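Local atomic coordinates of peptidase M3B, oligoendopeptidase F (Enterococcus faecium, PDB entry 2QR4), a protein that probably hydrolyses peptide bonds in short peptides, as a zinc-dependent oligoendopeptidase of family M3. Residues A[266-274]-A[282-290]; A[163-171]-A[187-196]. One frame throughout, in Å; residues are numbered along the deposited sequence. Where two conformers were deposited one is given.

Along the chain the two contacts follow in series: 163-171 with 187-196 (contact 2) closes before 266-274 with 282-290 (contact 1) begins. Their centres lie about 18 Å apart, on the same side of the chain's centre, and charge joins them. Asp283 of contact 1 sends OD1 to NH2 of Arg193 at 2.5 Å and OD2 to NH1 of Arg190 at 2.6 Å, so one carboxylate ties the loop after helix 260-274 to the first turns of helix 190-206. Neither contact includes the HExxH sequence of helix 361-379, which in this family is expected to supply zinc ligands; the centre of contact 1 lies about 26 Å, and that of contact 2 about 30 Å, from the centre of the chain.

Contact 1 (A[266-274]-A[282-290]); sequences YMELRKRLL and YDLYTPVLG
Arg270 reaches from helix 260-274 into the bend of loop 282-290 and meets backbone carbonyls there, with no carboxylate among its partners across the contact. NH2 donates to Thr286 O over 2.9 Å, a nearly straight bond (160°) that lies in both the carbonyl plane and the guanidinium plane. Two weak bonds add to it, NH2 to Asp283 O and NH1 to Thr286 O. The flat group is held between two layers: Leu284 O sits over the centre of one face, 3.3 Å from CZ, above the plane, where no N-H points, and Val288 CG1 presses on the opposite face, 3.4 Å from CZ. The side chain starts with CG anti to the backbone N (chi1 165°), and a single bend at chi3 turns the guanidinium into this slot. Apolar groups flank it. Leu284 CD2 touches both Arg270 CD and the SE atom of Met267, modelled as selenomethionine, the latter at 3.9 Å. Leu273 CD1 lies 3.8 Å from Val288 CG2, and Leu289 CD2 closes on Leu273 CD1; Leu274 CD1 packs on Asp283 O at 3.6 Å. Further out, Thr286 OG1 bonds to Glu186 O, which probably helps to hold the Thr286 backbone in place, while Leu273 leans on Ile577 of helix 557-579 and Val288 on Asn426 of helix 418-454. The arginine thus serves carbonyl oxygens of buried residues where the chain turns back on its own helix, an arrangement consistent with stabilising its positive charge.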
loop_
_atom_site.group_PDB
_atom_site.type_symbol
_atom_site.label_atom_id
_atom_site.label_comp_id
_atom_site.label_asym_id
_atom_site.label_seq_id
_atom_site.Cartn_x
_atom_site.Cartn_y
_atom_site.Cartn_z
ATOM N N TYR A 266 -3.724 -28.392 28.298
ATOM C CA TYR A 266 -4.615 -27.357 28.827
ATOM C C TYR A 266 -5.903 -27.300 28.001
ATOM O O TYR A 266 -6.993 -27.084 28.534
ATOM C CB TYR A 266 -3.904 -26.002 28.841
ATOM C CG TYR A 266 -4.694 -24.886 29.477
ATOM C CD1 TYR A 266 -5.463 -25.114 30.603
ATOM C CD2 TYR A 266 -4.644 -23.596 28.971
ATOM C CE1 TYR A 266 -6.178 -24.105 31.197
ATOM C CE2 TYR A 266 -5.357 -22.576 29.559
ATOM C CZ TYR A 266 -6.125 -22.837 30.677
ATOM O OH TYR A 266 -6.831 -21.827 31.300
HETATM N N MSE A 267 -5.774 -27.539 26.701
HETATM C CA MSE A 267 -6.933 -27.579 25.811
HETATM C C MSE A 267 -7.829 -28.805 26.081
HETATM O O MSE A 267 -9.052 -28.681 26.097
HETATM C CB MSE A 267 -6.488 -27.499 24.353
HETATM C CG MSE A 267 -5.805 -26.172 24.006
HETATM SE SE MSE A 267 -6.931 -24.552 24.232
HETATM C CE MSE A 267 -6.535 -24.085 26.090
ATOM N N GLU A 268 -7.236 -29.969 26.342
ATOM C CA GLU A 268 -8.024 -31.120 26.781
ATOM C C GLU A 268 -8.836 -30.768 28.023
ATOM O O GLU A 268 -10.016 -31.131 28.135
ATOM C CB GLU A 268 -7.148 -32.352 27.071
ATOM C CG GLU A 268 -6.293 -32.823 25.886
ATOM C CD GLU A 268 -7.072 -33.622 24.811
ATOM O OE1 GLU A 268 -8.302 -33.872 24.950
ATOM O OE2 GLU A 268 -6.426 -34.001 23.808
ATOM N N LEU A 269 -8.207 -30.059 28.956
ATOM C CA LEU A 269 -8.881 -29.729 30.211
ATOM C C LEU A 269 -10.053 -28.803 29.934
ATOM O O LEU A 269 -11.160 -29.019 30.426
ATOM C CB LEU A 269 -7.916 -29.095 31.206
ATOM C CG LEU A 269 -8.544 -28.594 32.494
ATOM C CD1 LEU A 269 -9.243 -29.735 33.203
ATOM C CD2 LEU A 269 -7.455 -27.991 33.361
ATOM N N ARG A 270 -9.819 -27.777 29.127
ATOM C CA ARG A 270 -10.921 -26.905 28.737
ATOM C C ARG A 270 -12.073 -27.666 28.029
ATOM O O ARG A 270 -13.247 -27.371 28.249
ATOM C CB ARG A 270 -10.396 -25.738 27.911
ATOM C CG ARG A 270 -11.451 -24.956 27.156
ATOM C CD ARG A 270 -10.830 -23.710 26.508
ATOM N NE ARG A 270 -10.520 -22.684 27.505
ATOM C CZ ARG A 270 -11.361 -21.718 27.859
ATOM N NH1 ARG A 270 -10.999 -20.838 28.768
ATOM N NH2 ARG A 270 -12.568 -21.627 27.297
ATOM N N LYS A 271 -11.743 -28.661 27.212
ATOM C CA LYS A 271 -12.777 -29.455 26.545
ATOM C C LYS A 271 -13.605 -30.194 27.584
ATOM O O LYS A 271 -14.833 -30.170 27.545
ATOM C CB LYS A 271 -12.160 -30.442 25.558
ATOM C CG LYS A 271 -13.156 -31.383 24.899
ATOM C CD LYS A 271 -12.540 -31.963 23.625
ATOM C CE LYS A 271 -13.330 -33.143 23.068
ATOM N NZ LYS A 271 -12.704 -33.620 21.804
ATOM N N ARG A 272 -12.923 -30.832 28.526
ATOM C CA ARG A 272 -13.597 -31.499 29.628
ATOM C C ARG A 272 -14.486 -30.559 30.433
ATOM O O ARG A 272 -15.622 -30.902 30.745
ATOM C CB ARG A 272 -12.592 -32.190 30.553
ATOM C CG ARG A 272 -12.129 -33.564 30.064
ATOM C CD ARG A 272 -11.403 -34.351 31.171
ATOM N NE ARG A 272 -10.176 -33.674 31.599
ATOM C CZ ARG A 272 -8.994 -33.807 30.999
ATOM N NH1 ARG A 272 -8.864 -34.603 29.941
ATOM N NH2 ARG A 272 -7.937 -33.143 31.455
ATOM N N LEU A 273 -13.977 -29.383 30.778
ATOM C CA LEU A 273 -14.755 -28.462 31.608
ATOM C C LEU A 273 -16.034 -28.001 30.912
ATOM O O LEU A 273 -17.092 -27.945 31.540
ATOM C CB LEU A 273 -13.914 -27.264 32.061
ATOM C CG LEU A 273 -12.880 -27.574 33.157
ATOM C CD1 LEU A 273 -12.060 -26.342 33.513
ATOM C CD2 LEU A 273 -13.559 -28.103 34.394
ATOM N N LEU A 274 -15.933 -27.680 29.622
ATOM C CA LEU A 274 -17.089 -27.243 28.834
ATOM C C LEU A 274 -18.029 -28.393 28.510
ATOM O O LEU A 274 -19.219 -28.179 28.316
ATOM C CB LEU A 274 -16.656 -26.558 27.525
ATOM C CG LEU A 274 -16.013 -25.195 27.752
ATOM C CD1 LEU A 274 -15.536 -24.625 26.460
ATOM C CD2 LEU A 274 -16.991 -24.244 28.447
ATOM N N TYR A 282 -13.872 -20.994 18.630
ATOM C CA TYR A 282 -14.866 -20.097 19.230
ATOM C C TYR A 282 -15.308 -20.522 20.630
ATOM O O TYR A 282 -16.263 -19.967 21.187
ATOM C CB TYR A 282 -16.074 -19.908 18.308
ATOM C CG TYR A 282 -16.743 -21.185 17.850
ATOM C CD1 TYR A 282 -17.550 -21.928 18.713
ATOM C CD2 TYR A 282 -16.592 -21.636 16.545
ATOM C CE1 TYR A 282 -18.184 -23.103 18.275
ATOM C CE2 TYR A 282 -17.220 -22.802 16.098
ATOM C CZ TYR A 282 -18.011 -23.530 16.963
ATOM O OH TYR A 282 -18.611 -24.687 16.508
ATOM N N ASP A 283 -14.614 -21.505 21.200
ATOM C CA ASP A 283 -14.875 -21.911 22.589
ATOM C C ASP A 283 -13.755 -21.552 23.567
ATOM O O ASP A 283 -13.846 -21.897 24.745
ATOM C CB ASP A 283 -15.101 -23.425 22.676
ATOM C CG ASP A 283 -16.347 -23.877 21.950
ATOM O OD1 ASP A 283 -17.380 -23.165 22.032
ATOM O OD2 ASP A 283 -16.286 -24.950 21.304
ATOM N N LEU A 284 -12.695 -20.894 23.099
ATOM C CA LEU A 284 -11.493 -20.745 23.939
ATOM C C LEU A 284 -11.477 -19.505 24.827
ATOM O O LEU A 284 -10.597 -19.371 25.676
ATOM C CB LEU A 284 -10.207 -20.776 23.097
ATOM C CG LEU A 284 -9.985 -21.956 22.146
ATOM C CD1 LEU A 284 -8.556 -21.974 21.649
ATOM C CD2 LEU A 284 -10.324 -23.276 22.796
ATOM N N TYR A 285 -12.433 -18.599 24.647
ATOM C CA TYR A 285 -12.380 -17.321 25.372
ATOM C C TYR A 285 -13.529 -17.146 26.330
ATOM O O TYR A 285 -13.660 -16.105 26.954
ATOM C CB TYR A 285 -12.314 -16.144 24.390
ATOM C CG TYR A 285 -11.205 -16.309 23.384
ATOM C CD1 TYR A 285 -11.423 -16.974 22.182
ATOM C CD2 TYR A 285 -9.926 -15.819 23.641
ATOM C CE1 TYR A 285 -10.402 -17.133 21.250
ATOM C CE2 TYR A 285 -8.897 -15.977 22.723
ATOM C CZ TYR A 285 -9.139 -16.632 21.533
ATOM O OH TYR A 285 -8.119 -16.794 20.625
ATOM N N THR A 286 -14.369 -18.170 26.440
ATOM C CA THR A 286 -15.499 -18.153 27.362
ATOM C C THR A 286 -15.045 -18.745 28.712
ATOM O O THR A 286 -14.191 -19.630 28.739
ATOM C CB THR A 286 -16.689 -18.937 26.751
ATOM O OG1 THR A 286 -17.891 -18.695 27.495
ATOM C CG2 THR A 286 -16.420 -20.428 26.696
ATOM N N PRO A 287 -15.592 -18.251 29.838
ATOM C CA PRO A 287 -15.118 -18.700 31.163
ATOM C C PRO A 287 -15.381 -20.179 31.397
ATOM O O PRO A 287 -16.480 -20.660 31.117
ATOM C CB PRO A 287 -15.965 -17.879 32.141
ATOM C CG PRO A 287 -16.469 -16.708 31.328
ATOM C CD PRO A 287 -16.674 -17.258 29.951
ATOM N N VAL A 288 -14.378 -20.905 31.885
ATOM C CA VAL A 288 -14.573 -22.323 32.169
ATOM C C VAL A 288 -14.937 -22.547 33.625
ATOM O O VAL A 288 -15.506 -23.582 33.963
ATOM C CB VAL A 288 -13.335 -23.163 31.842
ATOM C CG1 VAL A 288 -13.083 -23.182 30.342
ATOM C CG2 VAL A 288 -12.121 -22.646 32.591
ATOM N N LEU A 289 -14.607 -21.586 34.489
ATOM C CA LEU A 289 -14.899 -21.716 35.922
ATOM C C LEU A 289 -15.933 -20.704 36.443
ATOM O O LEU A 289 -16.764 -21.044 37.285
ATOM C CB LEU A 289 -13.607 -21.701 36.767
ATOM C CG LEU A 289 -12.977 -23.062 37.131
ATOM C CD1 LEU A 289 -14.033 -24.152 37.246
ATOM C CD2 LEU A 289 -11.912 -23.510 36.168
ATOM N N GLY A 290 -15.867 -19.467 35.951
ATOM C CA GLY A 290 -16.885 -18.445 36.243
ATOM C C GLY A 290 -16.924 -17.810 37.634
ATOM O O GLY A 290 -17.881 -18.015 38.390
#

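Contact 2 (A[163-171]-A[187-196]); sequences FPTIEGENG and STDRRVREAA
Ile166 and Val192 mark the firm side of a beta-hairpin laid on a helix: strand 165-167, paired antiparallel with 173-175, runs almost opposite to helix 190-196, at 165° and 8.5 Å between axes. Ile166 CG2 rests 3.7 Å from Ala195 O and also faces Ala195 CB, while its CD1 reaches Ala196 CB. Val192 CG2 packs against the backbone of Gly168, 3.4 Å from its O, and Leu184 of helix 178-185 backs Ile166, Val192 and Ala196.

The solvent side is polar and looser. Glu167 lays its carboxylate over one face of the Arg191 guanidinium, the planes only 17° apart; OE1 is 3.5 Å from NH2, a salt bridge of charge alone, with no N-H aimed at the oxygen. Glu169, in the type I turn from Gly168 to Gly171, was built in two conformers, so its weak bond from Ser187 OG is doubtful. Within 187-196, Ser187 OG accepts from Asp189 N in an ST turn, and Asp189 is the N-cap, its OD1 accepting a weak bond from Arg191 N. A bend at chi3 (75°) brings the Arg191 guanidinium to the hairpin end, where NH1 donates to Glu167 O at 3.0 Å, from above the carbonyl plane.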
loop_
_atom_site.group_PDB
_atom_site.type_symbol
_atom_site.label_atom_id
_atom_site.label_comp_id
_atom_site.label_asym_id
_atom_site.label_seq_id
_atom_site.Cartn_x
_atom_site.Cartn_y
_atom_site.Cartn_z
ATOM N N PHE A 163 -19.515 -5.834 9.122
ATOM C CA PHE A 163 -19.708 -7.254 9.391
ATOM C C PHE A 163 -21.185 -7.612 9.433
ATOM O O PHE A 163 -22.034 -6.736 9.600
ATOM C CB PHE A 163 -19.009 -7.622 10.700
ATOM C CG PHE A 163 -17.529 -7.404 10.658
ATOM C CD1 PHE A 163 -16.683 -8.409 10.217
ATOM C CD2 PHE A 163 -16.986 -6.180 11.009
ATOM C CE1 PHE A 163 -15.310 -8.207 10.148
ATOM C CE2 PHE A 163 -15.613 -5.976 10.951
ATOM C CZ PHE A 163 -14.780 -6.994 10.515
ATOM N N PRO A 164 -21.506 -8.902 9.290
ATOM C CA PRO A 164 -22.925 -9.170 9.164
ATOM C C PRO A 164 -23.653 -9.051 10.499
ATOM O O PRO A 164 -23.035 -8.867 11.544
ATOM C CB PRO A 164 -22.990 -10.619 8.630
ATOM C CG PRO A 164 -21.588 -11.113 8.544
ATOM C CD PRO A 164 -20.692 -10.128 9.249
ATOM N N THR A 165 -24.971 -9.134 10.419
ATOM C CA THR A 165 -25.868 -9.231 11.553
ATOM C C THR A 165 -25.952 -10.680 12.025
ATOM O O THR A 165 -25.901 -11.602 11.218
ATOM C CB THR A 165 -27.278 -8.770 11.088
ATOM O OG1 THR A 165 -27.509 -7.427 11.521
ATOM C CG2 THR A 165 -28.379 -9.681 11.599
ATOM N N ILE A 166 -26.099 -10.887 13.325
ATOM C CA ILE A 166 -26.402 -12.213 13.840
ATOM C C ILE A 166 -27.619 -12.130 14.753
ATOM O O ILE A 166 -28.104 -11.037 15.041
ATOM C CB ILE A 166 -25.230 -12.781 14.667
ATOM C CG1 ILE A 166 -24.964 -11.886 15.885
ATOM C CG2 ILE A 166 -23.987 -12.925 13.802
ATOM C CD1 ILE A 166 -24.017 -12.466 16.913
ATOM N N GLU A 167 -28.107 -13.281 15.213
ATOM C CA GLU A 167 -29.086 -13.300 16.300
ATOM C C GLU A 167 -28.320 -13.297 17.608
ATOM O O GLU A 167 -27.454 -14.144 17.819
ATOM C CB GLU A 167 -29.988 -14.540 16.246
ATOM C CG GLU A 167 -31.170 -14.440 17.218
ATOM C CD GLU A 167 -31.806 -15.783 17.566
ATOM O OE1 GLU A 167 -32.308 -15.918 18.702
ATOM O OE2 GLU A 167 -31.804 -16.699 16.716
ATOM N N GLY A 168 -28.646 -12.357 18.489
ATOM C CA GLY A 168 -27.888 -12.169 19.722
ATOM C C GLY A 168 -28.290 -12.999 20.933
ATOM O O GLY A 168 -28.902 -14.061 20.810
ATOM N N GLU A 169 -27.935 -12.526 22.124
ATOM C CA GLU A 169 -28.140 -13.319 23.340
ATOM C C GLU A 169 -29.603 -13.428 23.765
ATOM O O GLU A 169 -30.034 -14.468 24.266
ATOM C CB GLU A 169 -27.295 -12.785 24.500
ATOM C CG GLU A 169 -25.825 -13.146 24.410
ATOM C CD GLU A 169 -25.231 -13.447 25.768
ATOM O OE1 GLU A 169 -24.082 -13.043 26.028
ATOM O OE2 GLU A 169 -25.920 -14.088 26.579
ATOM N N ASN A 170 -30.364 -12.356 23.569
ATOM C CA ASN A 170 -31.771 -12.381 23.948
ATOM C C ASN A 170 -32.670 -12.679 22.754
ATOM O O ASN A 170 -33.877 -12.466 22.813
ATOM C CB ASN A 170 -32.173 -11.056 24.599
ATOM C CG ASN A 170 -31.462 -10.814 25.920
ATOM O OD1 ASN A 170 -32.101 -10.677 26.961
ATOM N ND2 ASN A 170 -30.134 -10.763 25.884
ATOM N N GLY A 171 -32.072 -13.173 21.675
ATOM C CA GLY A 171 -32.822 -13.484 20.463
ATOM C C GLY A 171 -33.005 -12.284 19.548
ATOM O O GLY A 171 -33.727 -12.356 18.551
ATOM N N SER A 187 -19.526 -15.099 25.405
ATOM C CA SER A 187 -20.883 -15.402 25.828
ATOM C C SER A 187 -21.008 -16.852 26.290
ATOM O O SER A 187 -20.341 -17.748 25.764
ATOM C CB SER A 187 -21.855 -15.117 24.679
ATOM O OG SER A 187 -23.100 -15.753 24.904
ATOM N N THR A 188 -21.865 -17.091 27.272
ATOM C CA THR A 188 -22.087 -18.455 27.733
ATOM C C THR A 188 -23.053 -19.141 26.786
ATOM O O THR A 188 -23.301 -20.343 26.890
ATOM C CB THR A 188 -22.656 -18.494 29.156
ATOM O OG1 THR A 188 -23.975 -17.933 29.155
ATOM C CG2 THR A 188 -21.761 -17.705 30.108
ATOM N N ASP A 189 -23.599 -18.362 25.859
ATOM C CA ASP A 189 -24.517 -18.888 24.861
ATOM C C ASP A 189 -23.709 -19.304 23.628
ATOM O O ASP A 189 -23.361 -18.483 22.779
ATOM C CB ASP A 189 -25.587 -17.843 24.527
ATOM C CG ASP A 189 -26.589 -18.334 23.506
ATOM O OD1 ASP A 189 -26.301 -19.316 22.788
ATOM O OD2 ASP A 189 -27.675 -17.728 23.414
ATOM N N ARG A 190 -23.417 -20.596 23.546
ATOM C CA ARG A 190 -22.546 -21.127 22.513
ATOM C C ARG A 190 -22.973 -20.776 21.093
ATOM O O ARG A 190 -22.135 -20.559 20.229
ATOM C CB ARG A 190 -22.407 -22.644 22.640
ATOM C CG ARG A 190 -21.248 -23.160 21.823
ATOM C CD ARG A 190 -21.073 -24.638 21.976
ATOM N NE ARG A 190 -19.763 -25.047 21.484
ATOM C CZ ARG A 190 -19.483 -26.275 21.063
ATOM N NH1 ARG A 190 -18.266 -26.565 20.636
ATOM N NH2 ARG A 190 -20.427 -27.212 21.066
ATOM N N ARG A 191 -24.272 -20.739 20.843
ATOM C CA ARG A 191 -24.756 -20.461 19.498
ATOM C C ARG A 191 -24.323 -19.062 19.073
ATOM O O ARG A 191 -23.977 -18.827 17.915
ATOM C CB ARG A 191 -26.286 -20.602 19.432
ATOM C CG ARG A 191 -26.912 -20.024 18.173
ATOM C CD ARG A 191 -28.432 -19.813 18.307
ATOM N NE ARG A 191 -28.799 -18.657 19.130
ATOM C CZ ARG A 191 -28.544 -17.387 18.809
ATOM N NH1 ARG A 191 -27.890 -17.083 17.690
ATOM N NH2 ARG A 191 -28.931 -16.409 19.623
ATOM N N VAL A 192 -24.340 -18.138 20.028
ATOM C CA VAL A 192 -23.975 -16.749 19.781
ATOM C C VAL A 192 -22.480 -16.620 19.491
ATOM O O VAL A 192 -22.063 -15.886 18.586
ATOM C CB VAL A 192 -24.385 -15.874 20.982
ATOM C CG1 VAL A 192 -23.590 -14.571 21.020
ATOM C CG2 VAL A 192 -25.882 -15.622 20.941
ATOM N N ARG A 193 -21.688 -17.364 20.254
ATOM C CA ARG A 193 -20.254 -17.499 20.015
ATOM C C ARG A 193 -19.954 -17.992 18.595
ATOM O O ARG A 193 -19.152 -17.392 17.865
ATOM C CB ARG A 193 -19.643 -18.460 21.051
ATOM C CG ARG A 193 -19.035 -17.772 22.235
ATOM C CD ARG A 193 -18.930 -18.631 23.497
ATOM N NE ARG A 193 -18.579 -20.035 23.299
ATOM C CZ ARG A 193 -19.003 -20.993 24.127
ATOM N NH1 ARG A 193 -19.783 -20.657 25.142
ATOM N NH2 ARG A 193 -18.681 -22.273 23.952
ATOM N N GLU A 194 -20.586 -19.089 18.203
ATOM C CA GLU A 194 -20.308 -19.699 16.904
ATOM C C GLU A 194 -20.714 -18.740 15.806
ATOM O O GLU A 194 -20.043 -18.609 14.778
ATOM C CB GLU A 194 -21.080 -21.010 16.771
ATOM C CG GLU A 194 -21.019 -21.678 15.408
ATOM C CD GLU A 194 -21.920 -22.907 15.347
ATOM O OE1 GLU A 194 -22.770 -23.061 16.246
ATOM O OE2 GLU A 194 -21.781 -23.725 14.419
ATOM N N ALA A 195 -21.819 -18.049 16.029
ATOM C CA ALA A 195 -22.347 -17.164 15.000
ATOM C C ALA A 195 -21.488 -15.900 14.831
ATOM O O ALA A 195 -21.301 -15.433 13.715
ATOM C CB ALA A 195 -23.798 -16.816 15.307
ATOM N N ALA A 196 -20.971 -15.361 15.937
ATOM C CA ALA A 196 -20.089 -14.184 15.904
ATOM C C ALA A 196 -18.796 -14.513 15.213
ATOM O O ALA A 196 -18.309 -13.746 14.387
ATOM C CB ALA A 196 -19.785 -13.666 17.325
#